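Local atomic coordinates of 6-phospho-beta-glucosidase BglT (Thermotoga maritima, PDB entry 1UP7), a protein that hydrolyses cellobiose 6'-phosphate to glucose 6-phosphate and glucose, with the help of NAD+ and a manganese ion. Residues H194-E199 with I239-L244. Numbering follows the deposited sequence.
Sequences HLSFIE and IVNPYL. With G6P (6-O-phosphono-alpha-D-glucopyranose), chain J.
Ser196 OG is gripped twice, by Tyr189 OH and by Asn241 ND2, which lies 3.1 Å from OG and donates within its own amide plane. CG of Asn241 stands anti to the backbone N (chi1 -170°); its OD1 meanwhile takes the backbone N of Tyr243 on a lone pair at 3.0 Å, closing an Asx turn over Pro242. Before this turn, Ile198 and Ile239 form an antiparallel hydrogen-bonded pair, and their side chains pack with Phe170 of helix 166-177. Val240 CG2 approaches Phe197 CE2 at 3.6 Å, while Leu244 crosses the Phe197 side chain at about a right angle. At the close of the turn, Tyr243, the proton acceptor, runs beside His194, a manganese ligand; His194 CD2 sits 3.4 Å above the tyrosine ring, toward its rim, the planes inclined at 37°. His194 NE2 hydrogen-bonds O3 of glucose 6-phosphate at 3.2 Å, and Tyr243 OH lies 3.3 Å from sugar C2. An alanine in place of Tyr243 would probably leave the imidazole freer to tilt and the sugar without its proton acceptor. Strand pairing and Asx turn thus bring base and metal ligand together at the sugar.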
loop_
_atom_site.group_PDB
_atom_site.type_symbol
_atom_site.label_atom_id
_atom_site.label_comp_id
_atom_site.label_asym_id
_atom_site.label_seq_id
_atom_site.Cartn_x
_atom_site.Cartn_y
_atom_site.Cartn_z
ATOM N N HIS A 194 7.573 -12.099 21.504
ATOM C CA HIS A 194 8.418 -11.430 22.507
ATOM C C HIS A 194 8.576 -9.941 22.350
ATOM O O HIS A 194 9.515 -9.373 22.913
ATOM C CB HIS A 194 9.816 -12.063 22.548
ATOM C CG HIS A 194 9.769 -13.508 22.899
ATOM N ND1 HIS A 194 10.377 -14.484 22.143
ATOM C CD2 HIS A 194 9.084 -14.151 23.875
ATOM C CE1 HIS A 194 10.115 -15.666 22.674
ATOM N NE2 HIS A 194 9.324 -15.489 23.720
ATOM N N LEU A 195 7.654 -9.313 21.624
ATOM C CA LEU A 195 7.713 -7.893 21.316
ATOM C C LEU A 195 6.303 -7.459 20.922
ATOM O O LEU A 195 6.044 -7.002 19.809
ATOM C CB LEU A 195 8.697 -7.671 20.184
ATOM C CG LEU A 195 9.253 -6.263 20.025
ATOM C CD1 LEU A 195 10.432 -6.020 20.930
ATOM C CD2 LEU A 195 9.610 -6.008 18.593
ATOM N N SER A 196 5.382 -7.664 21.850
ATOM C CA SER A 196 3.974 -7.536 21.571
ATOM C C SER A 196 3.321 -6.596 22.569
ATOM O O SER A 196 3.881 -6.330 23.649
ATOM C CB SER A 196 3.316 -8.925 21.616
ATOM O OG SER A 196 3.411 -9.496 22.927
ATOM N N PHE A 197 2.143 -6.106 22.178
ATOM C CA PHE A 197 1.488 -4.995 22.841
ATOM C C PHE A 197 -0.003 -5.288 22.880
ATOM O O PHE A 197 -0.565 -5.815 21.923
ATOM C CB PHE A 197 1.803 -3.689 22.101
ATOM C CG PHE A 197 3.281 -3.433 21.949
ATOM C CD1 PHE A 197 4.005 -4.015 20.890
ATOM C CD2 PHE A 197 3.959 -2.655 22.887
ATOM C CE1 PHE A 197 5.362 -3.815 20.759
ATOM C CE2 PHE A 197 5.307 -2.424 22.760
ATOM C CZ PHE A 197 6.025 -3.002 21.695
ATOM N N ILE A 198 -0.647 -4.962 23.988
ATOM C CA ILE A 198 -2.089 -5.066 24.070
ATOM C C ILE A 198 -2.635 -3.665 24.230
ATOM O O ILE A 198 -2.228 -2.921 25.138
ATOM C CB ILE A 198 -2.529 -6.012 25.245
ATOM C CG1 ILE A 198 -2.019 -7.427 25.006
ATOM C CG2 ILE A 198 -4.069 -6.016 25.432
ATOM C CD1 ILE A 198 -2.101 -8.355 26.221
ATOM N N GLU A 199 -3.563 -3.325 23.347
ATOM C CA GLU A 199 -4.138 -1.993 23.300
ATOM C C GLU A 199 -5.526 -1.980 23.923
ATOM O O GLU A 199 -5.910 -0.989 24.562
ATOM C CB GLU A 199 -4.170 -1.514 21.843
ATOM C CG GLU A 199 -4.327 -0.015 21.644
ATOM C CD GLU A 199 -3.918 0.431 20.244
ATOM O OE1 GLU A 199 -3.189 -0.293 19.537
ATOM O OE2 GLU A 199 -4.330 1.519 19.838
ATOM N N ILE A 239 -0.420 -2.376 27.234
ATOM C CA ILE A 239 0.109 -3.416 28.097
ATOM C C ILE A 239 1.178 -4.107 27.282
ATOM O O ILE A 239 0.956 -4.521 26.159
ATOM C CB ILE A 239 -0.968 -4.430 28.595
ATOM C CG1 ILE A 239 -1.989 -3.754 29.497
ATOM C CG2 ILE A 239 -0.317 -5.585 29.372
ATOM C CD1 ILE A 239 -3.369 -4.230 29.280
ATOM N N VAL A 240 2.359 -4.205 27.856
ATOM C CA VAL A 240 3.548 -4.548 27.118
ATOM C C VAL A 240 4.030 -5.971 27.454
ATOM O O VAL A 240 3.974 -6.413 28.583
ATOM C CB VAL A 240 4.641 -3.475 27.366
ATOM C CG1 VAL A 240 5.447 -3.704 28.693
ATOM C CG2 VAL A 240 5.546 -3.423 26.214
ATOM N N ASN A 241 4.465 -6.712 26.454
ATOM C CA ASN A 241 5.149 -7.999 26.705
ATOM C C ASN A 241 6.318 -7.765 27.678
ATOM O O ASN A 241 7.069 -6.829 27.521
ATOM C CB ASN A 241 5.635 -8.591 25.376
ATOM C CG ASN A 241 6.160 -10.049 25.483
ATOM O OD1 ASN A 241 7.075 -10.364 26.255
ATOM N ND2 ASN A 241 5.602 -10.932 24.654
ATOM N N PRO A 242 6.463 -8.610 28.689
ATOM C CA PRO A 242 7.515 -8.419 29.721
ATOM C C PRO A 242 8.922 -8.381 29.118
ATOM O O PRO A 242 9.817 -7.773 29.689
ATOM C CB PRO A 242 7.377 -9.659 30.641
ATOM C CG PRO A 242 6.015 -10.254 30.333
ATOM C CD PRO A 242 5.655 -9.828 28.912
ATOM N N TYR A 243 9.080 -8.983 27.950
ATOM C CA TYR A 243 10.351 -8.947 27.228
ATOM C C TYR A 243 10.772 -7.560 26.784
ATOM O O TYR A 243 11.939 -7.367 26.427
ATOM C CB TYR A 243 10.287 -9.839 26.007
ATOM C CG TYR A 243 10.538 -11.296 26.309
ATOM C CD1 TYR A 243 9.517 -12.112 26.845
ATOM C CD2 TYR A 243 11.792 -11.873 26.043
ATOM C CE1 TYR A 243 9.758 -13.466 27.121
ATOM C CE2 TYR A 243 12.050 -13.204 26.324
ATOM C CZ TYR A 243 11.044 -13.998 26.848
ATOM O OH TYR A 243 11.309 -15.323 27.123
ATOM N N LEU A 244 9.829 -6.617 26.794
ATOM C CA LEU A 244 10.135 -5.239 26.451
ATOM C C LEU A 244 11.082 -4.651 27.481
ATOM O O LEU A 244 11.735 -3.678 27.207
ATOM C CB LEU A 244 8.869 -4.381 26.304
ATOM C CG LEU A 244 8.414 -4.101 24.863
ATOM C CD1 LEU A 244 9.560 -3.656 23.890
ATOM C CD2 LEU A 244 7.686 -5.337 24.296
HETATM C C1 G6P J . 8.609 -17.624 28.549
HETATM C C2 G6P J . 8.720 -17.345 27.024
HETATM C C3 G6P J . 9.283 -18.574 26.313
HETATM C C4 G6P J . 10.671 -18.829 26.881
HETATM C C5 G6P J . 10.524 -19.161 28.378
HETATM C C6 G6P J . 11.891 -19.379 29.012
HETATM O O1 G6P J . 8.143 -16.506 29.328
HETATM O O2 G6P J . 7.476 -17.002 26.414
HETATM O O3 G6P J . 9.309 -18.434 24.889
HETATM O O4 G6P J . 11.345 -19.842 26.133
HETATM O O5 G6P J . 9.862 -18.090 29.100
HETATM O O6 G6P J . 11.819 -20.322 30.070
HETATM P P G6P J . 13.112 -21.181 30.497
HETATM O O1P G6P J . 12.620 -22.204 31.495
HETATM O O2P G6P J . 14.227 -20.383 31.155
HETATM O O3P G6P J . 13.625 -21.855 29.256
#